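Local structure of exodeoxyribonuclease III (Archaeoglobus fulgidus, 2VOA) at residues Tyr117-Lys120 / Leu121-Leu124; Ala141-Cys144 / Gly145-Val149; Arg174-Lys177 / Lys178-Leu182; Asp186-Arg189 / Lys190-Asn194; Lys238-Ala242 / Glu243-Asp247. The protein probably cleaves DNA at abasic sites as a magnesium- or manganese-dependent AP endonuclease related to exonuclease III. The protein carries 1 engineered substitution. All coordinates share one frame; numbering follows the deposited sequence. Where two conformers were deposited one is given.

Contact 1 (Tyr117-Lys120 / Leu121-Leu124); sequences YQYK and LQWL
Leu121 lies obliquely across one face of the Tyr117 ring, one helical turn back, in a simple example of how a helix sorts its side chains by i to i+4 pairing. CG of Leu121 stands 4.1 Å above the plane of that ring, shifted toward its rim. Its CD1 comes to 3.7 Å from Tyr117 CE2, while CD2 leans toward CZ and the hydroxyl, which bonds to His169 ND1 and Ala172 N. The ring is within reach because Tyr117 carries CG beside its carbonyl carbon (chi1 -171°).

Tyr119 and Trp123 form a second pair. Their planes are turned 57° apart, neither stacked nor edge-to-face, and Tyr119 CE2 comes to 3.7 Å from Trp123 CD1. The Tyr119 hydroxyl lies at the rim of the indole, in its plane, and both it and Trp123 NE1 hydrogen-bond to OD2 of Asp87.

On the exposed flank Gln118 and Gln122 cooperate through one water, which donates to Gln118 OE1 at 2.8 Å and to Gln122 OE1 at 2.9 Å. Beneath run the regular helical bonds, such as Trp123 N to Tyr119 O at 2.8 Å. Helix 115-134 is the connection of the beta-alpha-beta crossover between parallel strands 99-105 and 141-144.

Cutting Leu121 back to an alanine is likely to leave this face of the Tyr117 ring without its cover and open a gap beside CE2.

The chemistry thus changes round the helix: water-linked amides face solvent, whereas the buried Lys120 ammonium is gripped by three carbonyls, those of Gln108, Asn148 and Val166, which probably helps fix the loop of the predicted metal ligand Asn148.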
# COMPACT_ATOMS: atom_id res chain seq x y z
N TYR A 117 3.87 -12.52 -28.81
CA TYR A 117 5.23 -13.06 -29.03
C TYR A 117 5.75 -12.67 -30.41
O TYR A 117 6.90 -12.27 -30.54
CB TYR A 117 5.31 -14.57 -28.82
CG TYR A 117 6.74 -15.09 -28.83
CD1 TYR A 117 7.66 -14.70 -27.84
CD2 TYR A 117 7.16 -16.00 -29.81
CE1 TYR A 117 8.98 -15.17 -27.83
CE2 TYR A 117 8.50 -16.50 -29.82
CZ TYR A 117 9.37 -16.08 -28.83
OH TYR A 117 10.66 -16.55 -28.83
N GLN A 118 4.89 -12.74 -31.43
CA GLN A 118 5.31 -12.30 -32.77
C GLN A 118 5.65 -10.81 -32.73
O GLN A 118 6.62 -10.36 -33.37
CB GLN A 118 4.23 -12.59 -33.80
CG GLN A 118 4.01 -14.11 -34.03
CD GLN A 118 5.32 -14.83 -34.33
OE1 GLN A 118 6.05 -14.45 -35.25
NE2 GLN A 118 5.63 -15.86 -33.54
N TYR A 119 4.87 -10.04 -31.98
CA TYR A 119 5.16 -8.61 -31.83
C TYR A 119 6.52 -8.36 -31.16
O TYR A 119 7.29 -7.50 -31.61
CB TYR A 119 4.02 -7.87 -31.09
CG TYR A 119 4.24 -6.38 -31.14
CD1 TYR A 119 4.02 -5.68 -32.34
CD2 TYR A 119 4.73 -5.70 -30.04
CE1 TYR A 119 4.25 -4.31 -32.41
CE2 TYR A 119 4.96 -4.32 -30.09
CZ TYR A 119 4.73 -3.64 -31.28
OH TYR A 119 4.96 -2.30 -31.35
N LYS A 120 6.85 -9.16 -30.14
CA LYS A 120 8.16 -9.11 -29.49
C LYS A 120 9.29 -9.37 -30.50
O LYS A 120 10.30 -8.64 -30.55
CB LYS A 120 8.23 -10.13 -28.35
CG LYS A 120 9.61 -10.20 -27.63
CD LYS A 120 9.54 -11.26 -26.55
CE LYS A 120 10.76 -11.20 -25.66
NZ LYS A 120 10.57 -12.04 -24.43
N LEU A 121 9.13 -10.41 -31.31
CA LEU A 121 10.17 -10.76 -32.31
C LEU A 121 10.32 -9.62 -33.31
O LEU A 121 11.42 -9.21 -33.63
CB LEU A 121 9.87 -12.09 -33.00
CG LEU A 121 9.81 -13.33 -32.08
CD1 LEU A 121 9.42 -14.61 -32.90
CD2 LEU A 121 11.13 -13.50 -31.31
N GLN A 122 9.19 -9.10 -33.78
CA GLN A 122 9.23 -7.98 -34.70
C GLN A 122 9.90 -6.75 -34.08
O GLN A 122 10.62 -6.02 -34.77
CB GLN A 122 7.80 -7.68 -35.18
CG GLN A 122 7.26 -8.78 -36.08
CD GLN A 122 5.74 -8.74 -36.22
OE1 GLN A 122 5.13 -9.73 -36.64
NE2 GLN A 122 5.13 -7.62 -35.87
N TRP A 123 9.68 -6.52 -32.77
CA TRP A 123 10.25 -5.37 -32.04
C TRP A 123 11.77 -5.49 -31.98
O TRP A 123 12.49 -4.53 -32.26
CB TRP A 123 9.71 -5.33 -30.61
CG TRP A 123 9.56 -3.93 -30.04
CD1 TRP A 123 8.47 -3.11 -30.17
CD2 TRP A 123 10.52 -3.19 -29.25
NE1 TRP A 123 8.68 -1.92 -29.51
CE2 TRP A 123 9.92 -1.94 -28.94
CE3 TRP A 123 11.81 -3.47 -28.78
CZ2 TRP A 123 10.58 -0.95 -28.16
CZ3 TRP A 123 12.47 -2.50 -28.00
CH2 TRP A 123 11.85 -1.25 -27.70
N LEU A 124 12.25 -6.70 -31.67
CA LEU A 124 13.69 -6.96 -31.66
C LEU A 124 14.32 -6.80 -33.05
O LEU A 124 15.44 -6.29 -33.16
CB LEU A 124 14.00 -8.35 -31.06
CG LEU A 124 13.79 -8.45 -29.54
CD1 LEU A 124 13.86 -9.93 -29.16
CD2 LEU A 124 14.81 -7.59 -28.73
O HOH W 1 6.47 -12.29 -37.03

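Contact 2 (Ala141-Cys144 / Gly145-Val149); sequences AVWC and GDMNV
The Gly-Asp-Met-Asn corner of the predicted active site begins where strand 141-144 ends, and there Met147 doubles back on Trp143 of the strand. Its methyl group sits over one face of the indole, CE lying 3.6 Å from the centroid of the five-membered ring and 3.4 Å from NE1. The sulfur approaches the same ring obliquely, with SD 4.4 Å from the centroid, making a Met-aromatic contact beside the CH-pi one. A bend at chi2 (-47°) turns the thioether back toward the strand. The indole is held in its own right: NE1 bonds to Thr104 OG1, and Phe184 meets the ring edge-to-face.

Gly145 makes the corner possible, since at its backbone angles a side chain would jam against the preceding carbonyl. Beyond it Asp146 OD1 accepts from Asn148 N at 3.2 Å, an Asx turn, the donor coming from the anti side and tilted 31° out of the carboxylate plane. The other oxygen, OD2, is bonded by Asn8, and Asn148 ND2 reaches the carbonyl of Val106.

A leucine in place of Trp143 would probably strip the methionine methyl of its aromatic platform and leave Thr104 OG1 without its indole partner.

An inner strand of one of the two sandwiched sheets that delivers an aspartate and an asparagine to the predicted catalytic end, as here with Asp146 and Asn148, is typical of the exonuclease III branch of the DNase I-like fold.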
# COMPACT_ATOMS: atom_id res chain seq x y z
N ALA A 141 28.51 4.59 -26.19
CA ALA A 141 27.07 4.44 -26.11
C ALA A 141 26.73 3.26 -25.22
O ALA A 141 27.50 2.29 -25.14
CB ALA A 141 26.45 4.25 -27.49
N VAL A 142 25.60 3.38 -24.53
CA VAL A 142 25.07 2.30 -23.69
C VAL A 142 23.62 2.06 -24.09
O VAL A 142 22.83 3.01 -24.14
CB VAL A 142 25.20 2.60 -22.15
CG1 VAL A 142 26.61 2.97 -21.77
CG2 VAL A 142 24.22 3.67 -21.66
N TRP A 143 23.28 0.80 -24.36
CA TRP A 143 21.91 0.38 -24.55
C TRP A 143 21.65 -0.42 -23.29
O TRP A 143 22.36 -1.39 -22.99
CB TRP A 143 21.78 -0.43 -25.83
CG TRP A 143 20.57 -1.29 -25.93
CD1 TRP A 143 19.29 -1.01 -25.49
CD2 TRP A 143 20.51 -2.59 -26.53
NE1 TRP A 143 18.45 -2.08 -25.78
CE2 TRP A 143 19.19 -3.06 -26.39
CE3 TRP A 143 21.47 -3.41 -27.13
CZ2 TRP A 143 18.79 -4.34 -26.85
CZ3 TRP A 143 21.08 -4.69 -27.58
CH2 TRP A 143 19.74 -5.13 -27.43
N CYS A 144 20.69 0.11 -22.50
CA CYS A 144 20.24 -0.44 -21.20
C CYS A 144 18.80 -0.91 -21.28
O CYS A 144 18.05 -0.49 -22.17
CB CYS A 144 20.26 0.65 -20.13
SG CYS A 144 21.87 1.21 -19.57
N GLY A 145 18.40 -1.75 -20.33
CA GLY A 145 16.99 -1.93 -20.11
C GLY A 145 16.58 -3.29 -19.63
O GLY A 145 17.42 -4.12 -19.26
N ASP A 146 15.27 -3.47 -19.61
CA ASP A 146 14.70 -4.75 -19.32
C ASP A 146 14.39 -5.33 -20.68
O ASP A 146 13.44 -4.90 -21.34
CB ASP A 146 13.45 -4.61 -18.46
CG ASP A 146 12.84 -5.96 -18.09
OD1 ASP A 146 13.26 -7.03 -18.62
OD2 ASP A 146 11.90 -5.94 -17.27
N MET A 147 15.23 -6.27 -21.08
CA MET A 147 15.19 -6.87 -22.42
C MET A 147 14.17 -7.98 -22.54
O MET A 147 13.82 -8.40 -23.65
CB MET A 147 16.60 -7.42 -22.75
CG MET A 147 17.76 -6.38 -22.61
SD MET A 147 17.40 -4.78 -23.40
CE MET A 147 18.97 -3.99 -23.05
N ASN A 148 13.72 -8.50 -21.40
CA ASN A 148 12.86 -9.69 -21.39
C ASN A 148 13.45 -10.80 -22.25
O ASN A 148 12.76 -11.57 -22.90
CB ASN A 148 11.42 -9.35 -21.80
CG ASN A 148 10.67 -8.66 -20.67
OD1 ASN A 148 10.60 -9.18 -19.56
ND2 ASN A 148 10.13 -7.48 -20.95
N VAL A 149 14.78 -10.90 -22.20
CA VAL A 149 15.48 -11.99 -22.86
C VAL A 149 16.65 -12.38 -21.98
O VAL A 149 17.46 -11.53 -21.61
CB VAL A 149 16.03 -11.59 -24.27
CG1 VAL A 149 16.87 -12.74 -24.89
CG2 VAL A 149 14.89 -11.20 -25.22

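Contact 3 (Arg174-Lys177 / Lys178-Leu182); sequences RAYK and KILEL
Tyr176 and Leu180, a turn apart on helix 170-180, meet obliquely, with Leu180 CD1 4.1 Å from CE2 of the ring. This is a light touch, and both side chains find further packing on the sheet beneath. A chi1 of 176° swings the Tyr176 ring out alongside its own C=O, whereas Leu180 sets CG beside the backbone N (chi1 -65°), and these unlike choices bring ring and methyl together.

The two lysines differ in chain shape. Lys178 is extended throughout and carries its ammonium to a salt bridge with Glu125 and a cation-pi contact with Tyr128; Lys177 bends in its last two torsions and pairs with Glu152. Glu181 CG, beside its own backbone N, lies 3.4 Å from Lys177 O, and Ile179 CG1 rests 3.5 Å from Ala175 O. Among the carbonyls, Tyr176 O takes two donors, Leu180 N at 3.2 Å and, weakly, Ile179 N.

The helix lies beside helix 115-134 on one face of the sheet that holds strands 141-144 and 218-222: Ala175 and Ile179 lie against helix 115-134, Tyr176 and Leu180 press on strand 218-222, and Ile179 and Leu180 reach Trp143 of strand 141-144.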
# COMPACT_ATOMS: atom_id res chain seq x y z
N ARG A 174 17.71 -15.62 -30.29
CA ARG A 174 18.43 -15.38 -31.55
C ARG A 174 18.29 -13.90 -31.99
O ARG A 174 19.26 -13.28 -32.44
CB ARG A 174 17.90 -16.32 -32.65
CG ARG A 174 18.51 -16.03 -34.02
CD ARG A 174 18.00 -16.93 -35.13
NE ARG A 174 18.81 -16.70 -36.33
CZ ARG A 174 19.80 -17.49 -36.76
NH1 ARG A 174 20.11 -18.61 -36.12
NH2 ARG A 174 20.47 -17.15 -37.87
N ALA A 175 17.08 -13.35 -31.86
CA ALA A 175 16.82 -11.97 -32.29
C ALA A 175 17.59 -10.97 -31.43
O ALA A 175 18.11 -9.98 -31.92
CB ALA A 175 15.32 -11.67 -32.28
N TYR A 176 17.70 -11.27 -30.14
CA TYR A 176 18.40 -10.40 -29.22
C TYR A 176 19.91 -10.48 -29.52
O TYR A 176 20.59 -9.45 -29.67
CB TYR A 176 18.09 -10.85 -27.80
CG TYR A 176 18.80 -10.10 -26.72
CD1 TYR A 176 18.49 -8.77 -26.44
CD2 TYR A 176 19.80 -10.71 -25.96
CE1 TYR A 176 19.13 -8.07 -25.44
CE2 TYR A 176 20.45 -10.02 -24.92
CZ TYR A 176 20.12 -8.71 -24.67
OH TYR A 176 20.74 -8.01 -23.67
N LYS A 177 20.41 -11.70 -29.66
CA LYS A 177 21.84 -11.89 -29.95
C LYS A 177 22.26 -11.26 -31.28
O LYS A 177 23.38 -10.79 -31.41
CB LYS A 177 22.23 -13.35 -29.87
CG LYS A 177 22.09 -13.92 -28.45
CD LYS A 177 22.17 -15.44 -28.52
CE LYS A 177 22.80 -16.00 -27.29
NZ LYS A 177 23.72 -17.14 -27.64
N LYS A 178 21.34 -11.21 -32.25
CA LYS A 178 21.60 -10.53 -33.52
C LYS A 178 21.97 -9.06 -33.30
O LYS A 178 22.87 -8.52 -33.97
CB LYS A 178 20.37 -10.66 -34.42
CG LYS A 178 20.50 -10.00 -35.78
CD LYS A 178 19.18 -10.08 -36.55
CE LYS A 178 19.22 -9.22 -37.80
NZ LYS A 178 18.16 -9.54 -38.78
N ILE A 179 21.31 -8.43 -32.33
CA ILE A 179 21.61 -7.03 -31.99
C ILE A 179 22.97 -6.94 -31.29
O ILE A 179 23.77 -6.07 -31.62
CB ILE A 179 20.54 -6.40 -31.08
CG1 ILE A 179 19.11 -6.64 -31.65
CG2 ILE A 179 20.81 -4.90 -30.93
CD1 ILE A 179 17.93 -6.16 -30.71
N LEU A 180 23.24 -7.83 -30.34
CA LEU A 180 24.56 -7.83 -29.68
C LEU A 180 25.71 -7.89 -30.69
O LEU A 180 26.77 -7.28 -30.50
CB LEU A 180 24.69 -9.02 -28.72
CG LEU A 180 23.75 -9.04 -27.51
CD1 LEU A 180 24.25 -10.07 -26.47
CD2 LEU A 180 23.61 -7.69 -26.88
N GLU A 181 25.50 -8.64 -31.77
CA GLU A 181 26.53 -8.86 -32.79
C GLU A 181 26.93 -7.57 -33.52
O GLU A 181 27.94 -7.54 -34.23
CB GLU A 181 26.07 -9.91 -33.80
CG GLU A 181 26.18 -11.34 -33.32
CD GLU A 181 25.56 -12.34 -34.32
OE1 GLU A 181 25.18 -11.93 -35.45
OE2 GLU A 181 25.45 -13.53 -33.97
N LEU A 182 26.11 -6.53 -33.38
CA LEU A 182 26.43 -5.21 -33.95
C LEU A 182 27.68 -4.62 -33.28
O LEU A 182 28.36 -3.75 -33.87
CB LEU A 182 25.26 -4.25 -33.78
CG LEU A 182 24.04 -4.44 -34.68
CD1 LEU A 182 22.96 -3.44 -34.28
CD2 LEU A 182 24.39 -4.28 -36.15

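Contact 4 (Asp186-Arg189 / Lys190-Asn194); sequences DVLR and KIHPN
Asp186, last residue of an edge strand, offers its carbonyl to the turn that follows: Arg189 N bonds to Asp186 O, and Lys190 N adds a weak, long bond of 3.4 Å to the same oxygen. Its carboxylate turns elsewhere, to a salt bridge with Arg216.

Val187 continues the helical pattern, its carbonyl O receiving Ile191 N at 3.2 Å, while Ile191 CG1 settles 3.7 Å from that oxygen. The Val187 side chain lies on strands 218-222, 230-235 and 251-255. A short helix springing straight from strand 185-186 thus spans the two sheets of the DNase I-like sandwich at their edge, a worked case of a brief element touching both layers.

Leu188 O accepts from His192 N at 2.8 Å, the last turn before the chain leaves helical geometry at His192. The methyl CD2 of Leu188 lies over the centre of the Arg189 guanidinium.

Arg189, bent at chi2 (-56°), swings that guanidinium past the helix end. NH1 donates to His192 O at 3.0 Å, practically in the guanidinium plane and nearly straight on to the carbonyl (C=O...N 172°). NH1 also serves the carbonyl of Glu195, and NH2 forms a salt bridge with Asp155, so several partners fix the rotation of the flat group. Pro193, with no N-H to give, instead brings CB to 3.5 Å from Arg189 O.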
# COMPACT_ATOMS: atom_id res chain seq x y z
N ASP A 186 27.97 -7.22 -23.36
CA ASP A 186 27.09 -7.44 -22.19
C ASP A 186 28.06 -7.39 -21.01
O ASP A 186 28.71 -8.39 -20.68
CB ASP A 186 26.48 -8.84 -22.30
CG ASP A 186 25.37 -9.13 -21.28
OD1 ASP A 186 25.16 -8.41 -20.29
OD2 ASP A 186 24.68 -10.15 -21.49
N VAL A 187 28.21 -6.20 -20.42
CA VAL A 187 29.33 -6.00 -19.48
C VAL A 187 29.23 -6.85 -18.21
O VAL A 187 30.25 -7.17 -17.59
CB VAL A 187 29.59 -4.47 -19.18
CG1 VAL A 187 30.05 -3.77 -20.44
CG2 VAL A 187 28.33 -3.80 -18.56
N LEU A 188 28.00 -7.22 -17.82
CA LEU A 188 27.82 -8.15 -16.68
C LEU A 188 28.70 -9.38 -16.90
O LEU A 188 29.33 -9.87 -15.95
CB LEU A 188 26.35 -8.56 -16.52
CG LEU A 188 26.12 -9.54 -15.35
CD1 LEU A 188 26.60 -8.94 -14.02
CD2 LEU A 188 24.63 -9.93 -15.33
N ARG A 189 28.76 -9.87 -18.14
CA ARG A 189 29.58 -11.06 -18.46
C ARG A 189 31.06 -10.80 -18.76
O ARG A 189 31.88 -11.73 -18.73
CB ARG A 189 28.90 -11.91 -19.56
CG ARG A 189 27.45 -12.26 -19.24
CD ARG A 189 27.36 -12.97 -17.88
NE ARG A 189 26.02 -13.43 -17.58
CZ ARG A 189 25.66 -13.92 -16.42
NH1 ARG A 189 26.56 -14.05 -15.44
NH2 ARG A 189 24.41 -14.33 -16.24
N LYS A 190 31.43 -9.54 -18.98
CA LYS A 190 32.85 -9.19 -18.92
C LYS A 190 33.42 -9.40 -17.51
O LYS A 190 34.52 -9.94 -17.33
CB LYS A 190 33.04 -7.72 -19.35
CG LYS A 190 34.51 -7.27 -19.42
CD LYS A 190 34.69 -5.77 -19.71
CE LYS A 190 36.18 -5.50 -19.94
NZ LYS A 190 36.57 -4.17 -19.42
N ILE A 191 32.64 -8.98 -16.51
CA ILE A 191 33.10 -8.95 -15.13
C ILE A 191 32.80 -10.26 -14.40
O ILE A 191 33.61 -10.71 -13.57
CB ILE A 191 32.46 -7.74 -14.35
CG1 ILE A 191 32.79 -6.42 -15.05
CG2 ILE A 191 32.96 -7.69 -12.89
CD1 ILE A 191 34.31 -6.13 -15.26
N HIS A 192 31.63 -10.82 -14.70
CA HIS A 192 31.10 -12.01 -14.01
C HIS A 192 30.66 -13.08 -15.01
O HIS A 192 29.49 -13.45 -15.05
CB HIS A 192 29.92 -11.63 -13.12
CG HIS A 192 30.31 -10.81 -11.94
ND1 HIS A 192 30.99 -11.32 -10.86
CD2 HIS A 192 30.14 -9.49 -11.69
CE1 HIS A 192 31.20 -10.35 -9.98
NE2 HIS A 192 30.68 -9.24 -10.45
N PRO A 193 31.62 -13.59 -15.80
CA PRO A 193 31.25 -14.62 -16.76
C PRO A 193 30.78 -15.90 -16.04
O PRO A 193 31.29 -16.24 -14.96
CB PRO A 193 32.57 -14.91 -17.49
CG PRO A 193 33.64 -14.52 -16.49
CD PRO A 193 33.06 -13.29 -15.83
N ASN A 194 29.80 -16.58 -16.64
CA ASN A 194 29.39 -17.92 -16.16
C ASN A 194 29.07 -18.01 -14.67
O ASN A 194 29.47 -18.97 -13.99
CB ASN A 194 30.45 -18.95 -16.55
CG ASN A 194 30.61 -19.05 -18.04
OD1 ASN A 194 29.64 -18.92 -18.77
ND2 ASN A 194 31.83 -19.23 -18.50

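Contact 5 (Lys238-Ala242 / Glu243-Asp247)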
# COMPACT_ATOMS: atom_id res chain seq x y z
N LYS A 238 20.13 -5.65 -2.32
CA LYS A 238 19.58 -4.94 -1.15
C LYS A 238 18.16 -4.36 -1.34
O LYS A 238 17.28 -4.63 -0.50
CB LYS A 238 20.57 -3.88 -0.63
CG LYS A 238 21.83 -4.48 -0.04
CD LYS A 238 22.75 -3.41 0.52
CE LYS A 238 24.11 -3.99 0.87
NZ LYS A 238 25.21 -3.04 0.50
N PRO A 239 17.92 -3.58 -2.42
CA PRO A 239 16.55 -3.09 -2.65
C PRO A 239 15.51 -4.20 -2.86
O PRO A 239 14.32 -3.98 -2.56
CB PRO A 239 16.67 -2.22 -3.92
CG PRO A 239 18.06 -2.37 -4.44
CD PRO A 239 18.89 -3.13 -3.44
N ARG A 240 15.95 -5.38 -3.33
CA ARG A 240 15.04 -6.53 -3.51
C ARG A 240 14.58 -7.19 -2.19
O ARG A 240 13.57 -7.88 -2.14
CB ARG A 240 15.68 -7.56 -4.46
CG ARG A 240 14.76 -8.73 -4.86
CD ARG A 240 13.55 -8.24 -5.66
NE ARG A 240 12.60 -9.28 -6.09
CZ ARG A 240 11.64 -9.78 -5.30
NH1 ARG A 240 11.55 -9.42 -4.02
NH2 ARG A 240 10.80 -10.70 -5.76
N LEU A 241 15.37 -6.97 -1.15
CA LEU A 241 15.08 -7.47 0.20
C LEU A 241 14.36 -6.44 1.07
O LEU A 241 13.88 -6.77 2.18
CB LEU A 241 16.39 -7.89 0.88
CG LEU A 241 17.28 -8.91 0.17
CD1 LEU A 241 18.65 -8.94 0.83
CD2 LEU A 241 16.66 -10.29 0.24
N ALA A 242 14.29 -5.20 0.59
CA ALA A 242 13.64 -4.14 1.36
C ALA A 242 12.12 -4.31 1.37
O ALA A 242 11.58 -5.14 0.62
CB ALA A 242 14.04 -2.78 0.82
N GLU A 243 11.44 -3.52 2.20
CA GLU A 243 9.97 -3.58 2.27
C GLU A 243 9.35 -3.03 0.99
O GLU A 243 9.85 -2.06 0.42
CB GLU A 243 9.44 -2.85 3.52
CG GLU A 243 9.46 -3.73 4.75
CD GLU A 243 8.50 -4.91 4.62
OE1 GLU A 243 8.97 -6.04 4.33
OE2 GLU A 243 7.27 -4.69 4.77
N LYS A 244 8.28 -3.70 0.54
CA LYS A 244 7.59 -3.39 -0.73
C LYS A 244 8.59 -3.18 -1.88
O LYS A 244 8.68 -2.10 -2.47
CB LYS A 244 6.61 -2.22 -0.55
CG LYS A 244 5.39 -2.57 0.30
CD LYS A 244 4.53 -1.35 0.54
CE LYS A 244 3.15 -1.72 1.07
NZ LYS A 244 2.19 -0.59 0.86
N PRO A 245 9.36 -4.24 -2.19
CA PRO A 245 10.39 -4.14 -3.23
C PRO A 245 9.81 -4.26 -4.63
O PRO A 245 8.72 -4.83 -4.80
CB PRO A 245 11.28 -5.35 -2.95
CG PRO A 245 10.33 -6.38 -2.38
CD PRO A 245 9.29 -5.59 -1.59
N SER A 246 10.54 -3.75 -5.62
CA SER A 246 10.29 -4.14 -7.02
C SER A 246 10.59 -5.64 -7.13
O SER A 246 11.35 -6.17 -6.32
CB SER A 246 11.25 -3.41 -7.97
OG SER A 246 10.90 -3.75 -9.32
N ASP A 247 10.04 -6.32 -8.14
CA ASP A 247 10.45 -7.70 -8.40
C ASP A 247 11.83 -7.80 -9.07
O ASP A 247 12.48 -8.84 -9.00
CB ASP A 247 9.37 -8.52 -9.16
CG ASP A 247 8.75 -7.77 -10.34
OD1 ASP A 247 9.22 -6.67 -10.74
OD2 ASP A 247 7.78 -8.34 -10.91
O HOH W 2 13.04 -2.87 -4.81
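Extended about its first torsion (chi1 -173°) and bent at the second (chi2 64°), Arg240 folds its chain back across the following turn to meet the backbone of Ser246 and Asp247. NE donates to Asp247 O at 2.9 Å, a bent bond (136°) in which the donor stands above the carbonyl plane. Ser246 O lies over one face of the guanidinium and only 3.1 Å from Arg240 CD, while Pro245 CG comes obliquely to 3.7 Å from NH1. At the far end of the group NH2 reaches the carbonyl of Tyr201.

The turn leads into the Ser-Asp-His signature of the exonuclease III family, where Asp247 is a predicted magnesium ligand next to His248, a predicted catalytic base. Arg240 thus grips the backbone at the predicted metal ligand, which probably helps place it; the carboxylate itself is not in contact with the guanidinium. Ser246 OG, in turn, bonds to Asn8 O and His248 N.

Pro245 wedges its ring among carbonyls, with CD 3.2 Å from Ala242 O and CB 3.4 Å from Pro239 O. A single water bridges the turn, donating to Pro239 O at 2.8 Å and accepting from Ser246 N.

Contact 2 is the buried one, its centre about 4 Å from the centre of the chain, whereas contacts 1, 3, 4 and 5 are partly buried, their centres about 16 or 17 Å out. Contacts 1 and 3 lie on two packed helices, joined by Leu124 against Ala175 and Ile179, and both reach contact 2: Lys120 NZ through Asn148 O, Tyr176 and Ile179 through Trp143. Contact 4 follows contact 3 in sequence but touches both sheets at the sandwich edge. Contacts 2 and 5 each carry predicted metal ligands. Chemistry follows place: a methyl on an indole at the core, salt bridges and water-linked amides on helix surfaces, with Lys120 a buried exception, and arginines on backbone carbonyls at turns.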